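Side-chain contacts in putative fructosamine-3-kinase (Thermobifida fusca YX, PDB 3F7W), which is a putative fructosamine-3-kinase that probably transfers phosphate as its family does, its substrate not established: residues Leu201-Asp205 against Gly206-Ile210; Ala224-Leu228 against Phe229-Tyr233; Leu263-His266 against Val267-Gly271. All coordinates share one frame; numbering follows the deposited sequence.

Interaction 1. Residues Leu201-Asp205 against Gly206-Ile210; sequences LWQDD and GAVVI
L201 lays the branched end of its side chain across I210 at about a right angle, CD1 of L201 coming 3.9 Å from CG2 of I210. I210 meets it with CG1 between its backbone N and carbonyl carbon (chi1 59°), which turns CD1 back to CG and both methyls of L201. With an alanine here the branched end is gone, and I210 would probably lose this packing partner and turn more easily beside the nearby unidentified ligand. On the same face Q203 CG rests 4.0 Å from V208 CG2. Backbone bonds pair L201 with V208: L201 N to V208 O at 2.7 Å and V208 N to L201 O at 2.8 Å. Q203 N makes a more bent bond (150°) to G206 O at 2.9 Å, and G206 N, buried in the turn, has no partner. The Q203 amide folds back: NE2 gives a straight bond (2.8 Å) to W202 O from above the carbonyl plane and another to D93 O. W202 and A207 face helix 99-114; D204 OD1 forms a salt bridge with R95 NE. This antiparallel beta hairpin, I210 O bonded to H192 NE2, resembles the one following the catalytic loop in protein-kinase-like folds.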
ATOM      1  N   LEU A 201      11.565  -2.977  -0.462  1.00 26.27           N
ATOM      2  CA  LEU A 201      12.934  -2.852  -0.930  1.00 27.12           C
ATOM      3  C   LEU A 201      13.871  -3.258   0.193  1.00 27.90           C
ATOM      4  O   LEU A 201      13.993  -2.574   1.216  1.00 26.51           O
ATOM      5  CB  LEU A 201      13.241  -1.424  -1.367  1.00 26.12           C
ATOM      6  CG  LEU A 201      12.336  -0.849  -2.459  1.00 30.49           C
ATOM      7  CD1 LEU A 201      12.912   0.467  -2.943  1.00 33.82           C
ATOM      8  CD2 LEU A 201      12.166  -1.816  -3.610  1.00 36.11           C
ATOM      9  N   TRP A 202      14.514  -4.394  -0.000  1.00 27.30           N
ATOM     10  CA  TRP A 202      15.364  -4.960   1.030  1.00 26.17           C
ATOM     11  C   TRP A 202      16.655  -4.150   1.223  1.00 27.88           C
ATOM     12  O   TRP A 202      17.228  -3.587   0.263  1.00 29.60           O
ATOM     13  CB  TRP A 202      15.644  -6.428   0.725  1.00 29.46           C
ATOM     14  CG  TRP A 202      14.433  -7.268   0.830  1.00 26.23           C
ATOM     15  CD1 TRP A 202      13.499  -7.484  -0.137  1.00 31.29           C
ATOM     16  CD2 TRP A 202      14.006  -8.001   1.974  1.00 25.43           C
ATOM     17  NE1 TRP A 202      12.516  -8.322   0.334  1.00 28.73           N
ATOM     18  CE2 TRP A 202      12.805  -8.652   1.629  1.00 30.81           C
ATOM     19  CE3 TRP A 202      14.529  -8.179   3.254  1.00 29.60           C
ATOM     20  CZ2 TRP A 202      12.113  -9.467   2.518  1.00 31.37           C
ATOM     21  CZ3 TRP A 202      13.835  -8.993   4.148  1.00 35.31           C
ATOM     22  CH2 TRP A 202      12.641  -9.631   3.768  1.00 33.98           C
ATOM     23  N   GLN A 203      17.061  -4.087   2.485  1.00 27.93           N
ATOM     24  CA  GLN A 203      18.279  -3.434   2.942  1.00 28.99           C
ATOM     25  C   GLN A 203      19.050  -4.449   3.782  1.00 29.08           C
ATOM     26  O   GLN A 203      18.556  -5.541   4.040  1.00 28.16           O
ATOM     27  CB  GLN A 203      17.899  -2.227   3.796  1.00 30.17           C
ATOM     28  CG  GLN A 203      17.096  -1.156   3.027  1.00 32.94           C
ATOM     29  CD  GLN A 203      17.948  -0.416   2.030  1.00 34.67           C
ATOM     30  OE1 GLN A 203      18.411   0.678   2.317  1.00 34.90           O
ATOM     31  NE2 GLN A 203      18.170  -1.007   0.855  1.00 31.93           N
ATOM     32  N   ASP A 204      20.269  -4.101   4.185  1.00 29.22           N
ATOM     33  CA  ASP A 204      21.054  -4.984   5.047  1.00 29.97           C
ATOM     34  C   ASP A 204      20.437  -5.147   6.424  1.00 30.96           C
ATOM     35  O   ASP A 204      20.609  -6.184   7.064  1.00 32.87           O
ATOM     36  CB  ASP A 204      22.477  -4.432   5.207  1.00 30.93           C
ATOM     37  CG  ASP A 204      23.267  -4.449   3.904  1.00 38.60           C
ATOM     38  OD1 ASP A 204      23.112  -5.404   3.104  1.00 41.24           O
ATOM     39  OD2 ASP A 204      24.030  -3.482   3.688  1.00 47.94           O
ATOM     40  N   ASP A 205      19.724  -4.126   6.882  1.00 31.09           N
ATOM     41  CA  ASP A 205      19.291  -4.035   8.276  1.00 31.32           C
ATOM     42  C   ASP A 205      17.770  -3.989   8.424  1.00 31.33           C
ATOM     43  O   ASP A 205      17.264  -3.563   9.441  1.00 33.04           O
ATOM     44  CB  ASP A 205      19.925  -2.794   8.933  1.00 34.12           C
ATOM     45  CG  ASP A 205      19.520  -1.492   8.254  1.00 39.50           C
ATOM     46  OD1 ASP A 205      18.970  -1.523   7.120  1.00 38.45           O
ATOM     47  OD2 ASP A 205      19.767  -0.418   8.856  1.00 47.55           O
ATOM     48  N   GLY A 206      17.041  -4.469   7.428  1.00 29.58           N
ATOM     49  CA  GLY A 206      15.591  -4.363   7.406  1.00 28.15           C
ATOM     50  C   GLY A 206      15.132  -4.130   5.991  1.00 27.36           C
ATOM     51  O   GLY A 206      15.768  -4.582   5.048  1.00 27.77           O
ATOM     52  N   ALA A 207      14.028  -3.407   5.823  1.00 29.06           N
ATOM     53  CA  ALA A 207      13.530  -3.098   4.482  1.00 27.29           C
ATOM     54  C   ALA A 207      12.848  -1.733   4.466  1.00 27.99           C
ATOM     55  O   ALA A 207      12.465  -1.189   5.511  1.00 29.15           O
ATOM     56  CB  ALA A 207      12.579  -4.178   3.987  1.00 26.78           C
ATOM     57  N   VAL A 208      12.715  -1.196   3.274  1.00 26.38           N
ATOM     58  CA  VAL A 208      12.003   0.053   3.029  1.00 26.48           C
ATOM     59  C   VAL A 208      10.725  -0.243   2.220  1.00 27.86           C
ATOM     60  O   VAL A 208      10.734  -1.042   1.266  1.00 31.46           O
ATOM     61  CB  VAL A 208      12.902   1.067   2.277  1.00 25.30           C
ATOM     62  CG1 VAL A 208      12.123   2.297   1.811  1.00 29.80           C
ATOM     63  CG2 VAL A 208      14.114   1.449   3.168  1.00 29.16           C
ATOM     64  N   VAL A 209       9.635   0.411   2.612  1.00 26.63           N
ATOM     65  CA  VAL A 209       8.326   0.207   1.979  1.00 27.15           C
ATOM     66  C   VAL A 209       8.022   1.418   1.120  1.00 27.70           C
ATOM     67  O   VAL A 209       8.199   2.559   1.552  1.00 27.55           O
ATOM     68  CB  VAL A 209       7.190  -0.079   3.015  1.00 27.17           C
ATOM     69  CG1 VAL A 209       7.543  -1.310   3.855  1.00 27.61           C
ATOM     70  CG2 VAL A 209       6.910   1.130   3.929  1.00 26.99           C
ATOM     71  N   ILE A 210       7.588   1.165  -0.110  1.00 27.13           N
ATOM     72  CA  ILE A 210       7.378   2.248  -1.090  1.00 25.43           C
ATOM     73  C   ILE A 210       5.962   2.191  -1.651  1.00 24.86           C
ATOM     74  O   ILE A 210       5.224   1.198  -1.447  1.00 25.64           O
ATOM     75  CB  ILE A 210       8.423   2.209  -2.224  1.00 29.25           C
ATOM     76  CG1 ILE A 210       8.368   0.871  -2.969  1.00 27.56           C
ATOM     77  CG2 ILE A 210       9.838   2.539  -1.710  1.00 28.71           C
ATOM     78  CD1 ILE A 210       9.042   0.873  -4.363  1.00 28.50           C
TER

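Interaction 2. Residues Ala224-Leu228 against Phe229-Tyr233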
ATOM      1  N   ALA A 224      -1.479  -9.841   5.117  1.00 26.38           N
ATOM      2  CA  ALA A 224      -2.174 -10.681   4.143  1.00 25.69           C
ATOM      3  C   ALA A 224      -1.699 -10.346   2.719  1.00 24.54           C
ATOM      4  O   ALA A 224      -1.644 -11.221   1.874  1.00 25.94           O
ATOM      5  CB  ALA A 224      -3.686 -10.519   4.254  1.00 24.18           C
HETATM    6  N   MSE A 225      -1.352  -9.086   2.472  1.00 25.06           N
HETATM    7  CA  MSE A 225      -0.834  -8.684   1.165  1.00 26.50           C
HETATM    8  C   MSE A 225       0.558  -9.254   0.947  1.00 23.96           C
HETATM    9  O   MSE A 225       0.893  -9.664  -0.168  1.00 26.24           O
HETATM   10  CB  MSE A 225      -0.831  -7.156   0.997  1.00 25.84           C
HETATM   11  CG  MSE A 225      -0.453  -6.673  -0.356  1.00 24.90           C
HETATM   12 SE   MSE A 225      -1.800  -7.270  -1.672  0.75 24.66          SE
HETATM   13  CE  MSE A 225      -1.554  -5.919  -3.117  1.00 25.56           C
ATOM     14  N   LEU A 226       1.376  -9.266   1.999  1.00 25.40           N
ATOM     15  CA  LEU A 226       2.695  -9.932   1.917  1.00 25.76           C
ATOM     16  C   LEU A 226       2.528 -11.407   1.534  1.00 25.77           C
ATOM     17  O   LEU A 226       3.261 -11.942   0.700  1.00 25.35           O
ATOM     18  CB  LEU A 226       3.470  -9.789   3.228  1.00 25.98           C
ATOM     19  CG  LEU A 226       3.971  -8.375   3.545  1.00 25.52           C
ATOM     20  CD1 LEU A 226       4.546  -8.374   4.984  1.00 27.38           C
ATOM     21  CD2 LEU A 226       5.008  -7.913   2.476  1.00 23.35           C
ATOM     22  N   ALA A 227       1.519 -12.050   2.111  1.00 23.50           N
ATOM     23  CA  ALA A 227       1.245 -13.429   1.847  1.00 24.52           C
ATOM     24  C   ALA A 227       0.679 -13.637   0.434  1.00 25.07           C
ATOM     25  O   ALA A 227       1.043 -14.591  -0.220  1.00 26.32           O
ATOM     26  CB  ALA A 227       0.277 -14.007   2.936  1.00 24.63           C
ATOM     27  N   LEU A 228      -0.189 -12.741  -0.029  1.00 23.36           N
ATOM     28  CA  LEU A 228      -0.909 -12.961  -1.276  1.00 25.50           C
ATOM     29  C   LEU A 228       0.035 -13.208  -2.462  1.00 25.14           C
ATOM     30  O   LEU A 228      -0.150 -14.157  -3.223  1.00 26.88           O
ATOM     31  CB  LEU A 228      -1.825 -11.794  -1.549  1.00 24.63           C
ATOM     32  CG  LEU A 228      -2.708 -11.835  -2.805  1.00 23.93           C
ATOM     33  CD1 LEU A 228      -3.541 -13.081  -2.815  1.00 24.41           C
ATOM     34  CD2 LEU A 228      -3.615 -10.613  -2.837  1.00 24.79           C
ATOM     35  N   PHE A 229       1.023 -12.342  -2.641  1.00 24.35           N
ATOM     36  CA  PHE A 229       1.995 -12.512  -3.738  1.00 26.00           C
ATOM     37  C   PHE A 229       3.343 -13.014  -3.233  1.00 26.83           C
ATOM     38  O   PHE A 229       4.302 -13.166  -3.995  1.00 29.17           O
ATOM     39  CB  PHE A 229       2.133 -11.222  -4.535  1.00 28.60           C
ATOM     40  CG  PHE A 229       0.833 -10.784  -5.132  1.00 29.43           C
ATOM     41  CD1 PHE A 229       0.395 -11.319  -6.328  1.00 36.72           C
ATOM     42  CD2 PHE A 229       0.017  -9.896  -4.452  1.00 29.95           C
ATOM     43  CE1 PHE A 229      -0.841 -10.958  -6.846  1.00 32.80           C
ATOM     44  CE2 PHE A 229      -1.208  -9.516  -4.969  1.00 33.97           C
ATOM     45  CZ  PHE A 229      -1.631 -10.072  -6.181  1.00 30.29           C
ATOM     46  N   GLY A 230       3.394 -13.315  -1.946  1.00 24.11           N
ATOM     47  CA  GLY A 230       4.574 -13.934  -1.344  1.00 23.71           C
ATOM     48  C   GLY A 230       5.633 -12.884  -1.030  1.00 24.52           C
ATOM     49  O   GLY A 230       5.570 -11.757  -1.520  1.00 24.80           O
ATOM     50  N   LEU A 231       6.613 -13.283  -0.220  1.00 25.52           N
ATOM     51  CA  LEU A 231       7.710 -12.404   0.176  1.00 25.77           C
ATOM     52  C   LEU A 231       8.875 -13.270   0.571  1.00 26.22           C
ATOM     53  O   LEU A 231       8.663 -14.286   1.232  1.00 26.37           O
ATOM     54  CB  LEU A 231       7.323 -11.577   1.395  1.00 26.57           C
ATOM     55  CG  LEU A 231       8.307 -10.482   1.833  1.00 26.59           C
ATOM     56  CD1 LEU A 231       8.221  -9.263   0.887  1.00 27.91           C
ATOM     57  CD2 LEU A 231       8.083 -10.086   3.305  1.00 26.09           C
ATOM     58  N   PRO A 232      10.101 -12.862   0.214  1.00 26.32           N
ATOM     59  CA  PRO A 232      11.252 -13.587   0.754  1.00 28.03           C
ATOM     60  C   PRO A 232      11.192 -13.610   2.259  1.00 26.21           C
ATOM     61  O   PRO A 232      10.884 -12.581   2.873  1.00 24.84           O
ATOM     62  CB  PRO A 232      12.441 -12.771   0.246  1.00 31.28           C
ATOM     63  CG  PRO A 232      11.907 -12.119  -1.045  1.00 30.19           C
ATOM     64  CD  PRO A 232      10.501 -11.753  -0.674  1.00 28.56           C
ATOM     65  N   TYR A 233      11.463 -14.776   2.861  1.00 26.43           N
ATOM     66  CA  TYR A 233      11.515 -14.908   4.321  1.00 28.60           C
ATOM     67  C   TYR A 233      10.224 -14.451   5.027  1.00 28.34           C
ATOM     68  O   TYR A 233      10.276 -13.931   6.136  1.00 28.29           O
ATOM     69  CB  TYR A 233      12.754 -14.167   4.893  1.00 29.23           C
ATOM     70  CG  TYR A 233      14.038 -14.670   4.290  1.00 25.37           C
ATOM     71  CD1 TYR A 233      14.501 -15.972   4.559  1.00 32.34           C
ATOM     72  CD2 TYR A 233      14.767 -13.893   3.393  1.00 27.03           C
ATOM     73  CE1 TYR A 233      15.653 -16.443   3.983  1.00 33.82           C
ATOM     74  CE2 TYR A 233      15.913 -14.363   2.804  1.00 33.85           C
ATOM     75  CZ  TYR A 233      16.355 -15.642   3.088  1.00 33.13           C
ATOM     76  OH  TYR A 233      17.516 -16.111   2.511  1.00 33.05           O
TER
HETATM   77  O   HOH W   1       3.431  -9.945  -1.604  1.00 21.46           O
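G230 O takes a hydrogen bond from N197 ND2 and one from a water 2.8 Å away; the water, which has more acceptors in reach than protons to give, can also donate to M225 O (2.9 Å) and so may link the departing chain to the last turn. This is the C-terminal end of helix 219-229: G230 is the first residue to leave helical angles, its phi of 82° favouring glycine, and G230 N makes a weak, bent bond to A227 O at 3.2 Å. The F229 ring stands out beyond the last turn. L228, its CG anti to the backbone N (chi1 -179°), runs side by side with it, putting CG over one ring face in a CH-pi contact, 3.9 Å from the centroid. At the ring edge M225, a selenomethionine bent at chi2, brings SE to 4.0 Å from F229 CE2, nearly in the ring plane, a Met-aromatic arrangement. Beyond the glycine, L231 turns back toward the helix, and both it and L226 also touch V200. The two leucines point the same way, with L226 CD2 set 3.8 Å from L231 CD1 and 3.9 Å from L231 CD2.

Interaction 3. Residues Leu263-His266 against Val267-Gly271; sequences LLVH and VCLFG
H266 O accepts F270 N at 2.7 Å, a short and somewhat bent bond (146° at the hydrogen), and also draws G271 N, though weakly, at 3.5 Å. The stronger partner of G271 N is V267 O, 3.0 Å away. Just before these, V267 N, C268 N and L269 N give their protons to L263 O, L264 O and V265 O, the last at 2.9 Å with L269 N nearly in line with the carbonyl bond. These are the i to i+4 bonds of an alpha helix, and here they run to the C-terminal end of helix 251-270, where G271 takes a positive phi (95°) at angles where a beta carbon would collide with the carbonyl O of F270. Side chains also lie close to this backbone. F270 brings CD2 to 3.7 Å from H266 O, while L269 CB lies 3.6 Å above one face of the F270 ring, toward its rim. L269 CG, anti to its own carbonyl carbon (chi1 -72°), runs alongside V265, so that CD1 of L269 touches CG1 of V265 at 3.8 Å. L264 and V267 face helix 141-159, L263 packs on helix 275-286, and the H266 ring meets that of F229.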
ATOM      1  N   LEU A 263      -7.452  -8.167  -4.226  1.00 24.91           N
ATOM      2  CA  LEU A 263      -7.801  -8.969  -5.394  1.00 25.30           C
ATOM      3  C   LEU A 263      -8.851  -8.311  -6.308  1.00 26.17           C
ATOM      4  O   LEU A 263      -8.757  -8.401  -7.555  1.00 24.33           O
ATOM      5  CB  LEU A 263      -8.225 -10.399  -5.001  1.00 26.29           C
ATOM      6  CG  LEU A 263      -7.021 -11.273  -4.591  1.00 25.29           C
ATOM      7  CD1 LEU A 263      -7.515 -12.556  -3.885  1.00 26.21           C
ATOM      8  CD2 LEU A 263      -6.060 -11.591  -5.813  1.00 27.76           C
ATOM      9  N   LEU A 264      -9.843  -7.667  -5.704  1.00 23.48           N
ATOM     10  CA  LEU A 264     -10.820  -6.895  -6.467  1.00 25.24           C
ATOM     11  C   LEU A 264     -10.202  -5.692  -7.195  1.00 25.16           C
ATOM     12  O   LEU A 264     -10.566  -5.397  -8.340  1.00 25.32           O
ATOM     13  CB  LEU A 264     -11.963  -6.437  -5.565  1.00 23.40           C
ATOM     14  CG  LEU A 264     -12.921  -7.565  -5.167  1.00 24.05           C
ATOM     15  CD1 LEU A 264     -13.745  -7.119  -3.948  1.00 28.42           C
ATOM     16  CD2 LEU A 264     -13.852  -7.980  -6.345  1.00 27.78           C
ATOM     17  N   VAL A 265      -9.264  -5.023  -6.543  1.00 25.07           N
ATOM     18  CA  VAL A 265      -8.522  -3.953  -7.204  1.00 26.58           C
ATOM     19  C   VAL A 265      -7.759  -4.501  -8.408  1.00 25.36           C
ATOM     20  O   VAL A 265      -7.760  -3.884  -9.463  1.00 28.17           O
ATOM     21  CB  VAL A 265      -7.584  -3.222  -6.216  1.00 27.33           C
ATOM     22  CG1 VAL A 265      -6.665  -2.212  -6.962  1.00 28.55           C
ATOM     23  CG2 VAL A 265      -8.428  -2.503  -5.173  1.00 29.18           C
ATOM     24  N   HIS A 266      -7.145  -5.673  -8.267  1.00 24.70           N
ATOM     25  CA  HIS A 266      -6.357  -6.248  -9.372  1.00 25.60           C
ATOM     26  C   HIS A 266      -7.255  -6.601 -10.565  1.00 24.14           C
ATOM     27  O   HIS A 266      -6.904  -6.351 -11.730  1.00 26.41           O
ATOM     28  CB  HIS A 266      -5.532  -7.439  -8.900  1.00 29.27           C
ATOM     29  CG  HIS A 266      -4.620  -7.103  -7.766  1.00 38.87           C
ATOM     30  ND1 HIS A 266      -4.053  -5.849  -7.618  1.00 48.67           N
ATOM     31  CD2 HIS A 266      -4.194  -7.837  -6.710  1.00 42.66           C
ATOM     32  CE1 HIS A 266      -3.341  -5.822  -6.506  1.00 38.36           C
ATOM     33  NE2 HIS A 266      -3.389  -7.020  -5.948  1.00 49.49           N
ATOM     34  N   VAL A 267      -8.422  -7.159 -10.267  1.00 23.48           N
ATOM     35  CA  VAL A 267      -9.371  -7.510 -11.314  1.00 23.27           C
ATOM     36  C   VAL A 267      -9.813  -6.217 -12.004  1.00 23.32           C
ATOM     37  O   VAL A 267      -9.880  -6.152 -13.234  1.00 27.74           O
ATOM     38  CB  VAL A 267     -10.560  -8.322 -10.781  1.00 25.60           C
ATOM     39  CG1 VAL A 267     -11.638  -8.501 -11.897  1.00 24.33           C
ATOM     40  CG2 VAL A 267     -10.079  -9.702 -10.352  1.00 21.47           C
ATOM     41  N   CYS A 268     -10.028  -5.161 -11.223  1.00 26.13           N
ATOM     42  CA  CYS A 268     -10.363  -3.853 -11.822  1.00 26.80           C
ATOM     43  C   CYS A 268      -9.295  -3.306 -12.742  1.00 26.82           C
ATOM     44  O   CYS A 268      -9.601  -2.875 -13.840  1.00 29.03           O
ATOM     45  CB  CYS A 268     -10.673  -2.817 -10.753  1.00 27.14           C
ATOM     46  SG  CYS A 268     -12.289  -3.071  -9.983  1.00 27.52           S
ATOM     47  N   LEU A 269      -8.051  -3.320 -12.273  1.00 25.95           N
ATOM     48  CA  LEU A 269      -6.930  -2.702 -12.962  1.00 28.30           C
ATOM     49  C   LEU A 269      -6.340  -3.547 -14.068  1.00 32.40           C
ATOM     50  O   LEU A 269      -5.898  -2.994 -15.079  1.00 32.81           O
ATOM     51  CB  LEU A 269      -5.824  -2.343 -11.966  1.00 27.22           C
ATOM     52  CG  LEU A 269      -6.075  -1.181 -11.027  1.00 32.29           C
ATOM     53  CD1 LEU A 269      -4.866  -1.056 -10.084  1.00 31.76           C
ATOM     54  CD2 LEU A 269      -6.350   0.106 -11.808  1.00 35.36           C
ATOM     55  N   PHE A 270      -6.342  -4.870 -13.901  1.00 29.46           N
ATOM     56  CA  PHE A 270      -5.553  -5.759 -14.767  1.00 32.47           C
ATOM     57  C   PHE A 270      -6.368  -6.837 -15.453  1.00 35.89           C
ATOM     58  O   PHE A 270      -5.853  -7.523 -16.334  1.00 41.55           O
ATOM     59  CB  PHE A 270      -4.374  -6.357 -13.973  1.00 32.91           C
ATOM     60  CG  PHE A 270      -3.495  -5.299 -13.348  1.00 31.42           C
ATOM     61  CD1 PHE A 270      -2.781  -4.442 -14.160  1.00 33.71           C
ATOM     62  CD2 PHE A 270      -3.441  -5.107 -11.965  1.00 33.54           C
ATOM     63  CE1 PHE A 270      -2.015  -3.439 -13.633  1.00 33.57           C
ATOM     64  CE2 PHE A 270      -2.681  -4.101 -11.430  1.00 39.98           C
ATOM     65  CZ  PHE A 270      -1.944  -3.252 -12.291  1.00 31.18           C
ATOM     66  N   GLY A 271      -7.623  -7.014 -15.041  1.00 33.28           N
ATOM     67  CA  GLY A 271      -8.561  -7.849 -15.753  1.00 33.73           C
ATOM     68  C   GLY A 271      -8.682  -9.279 -15.261  1.00 34.38           C
ATOM     69  O   GLY A 271      -8.396  -9.594 -14.106  1.00 30.31           O
TER

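Overall arrangement
The three contacts follow one another along the sequence and are joined in a chain of contacts, with interaction 2 in the middle. W202 of interaction 1 packs against the loop after helix 219-229, its CZ2 3.4 Å from P232 O. On its other flank interaction 2 meets interaction 3 through H266: F229 CZ lies 3.4 Å from H266 CD2, and M225 CE 3.5 Å from H266 NE2. Interactions 1 and 3 do not touch; their centres are about 27 Å apart and their nearest atoms about 12 Å. The unidentified ligand lies about 4 Å from the I210 side chain, so interaction 1 borders that site, a position that may correspond to the nucleotide-binding cleft of related kinases.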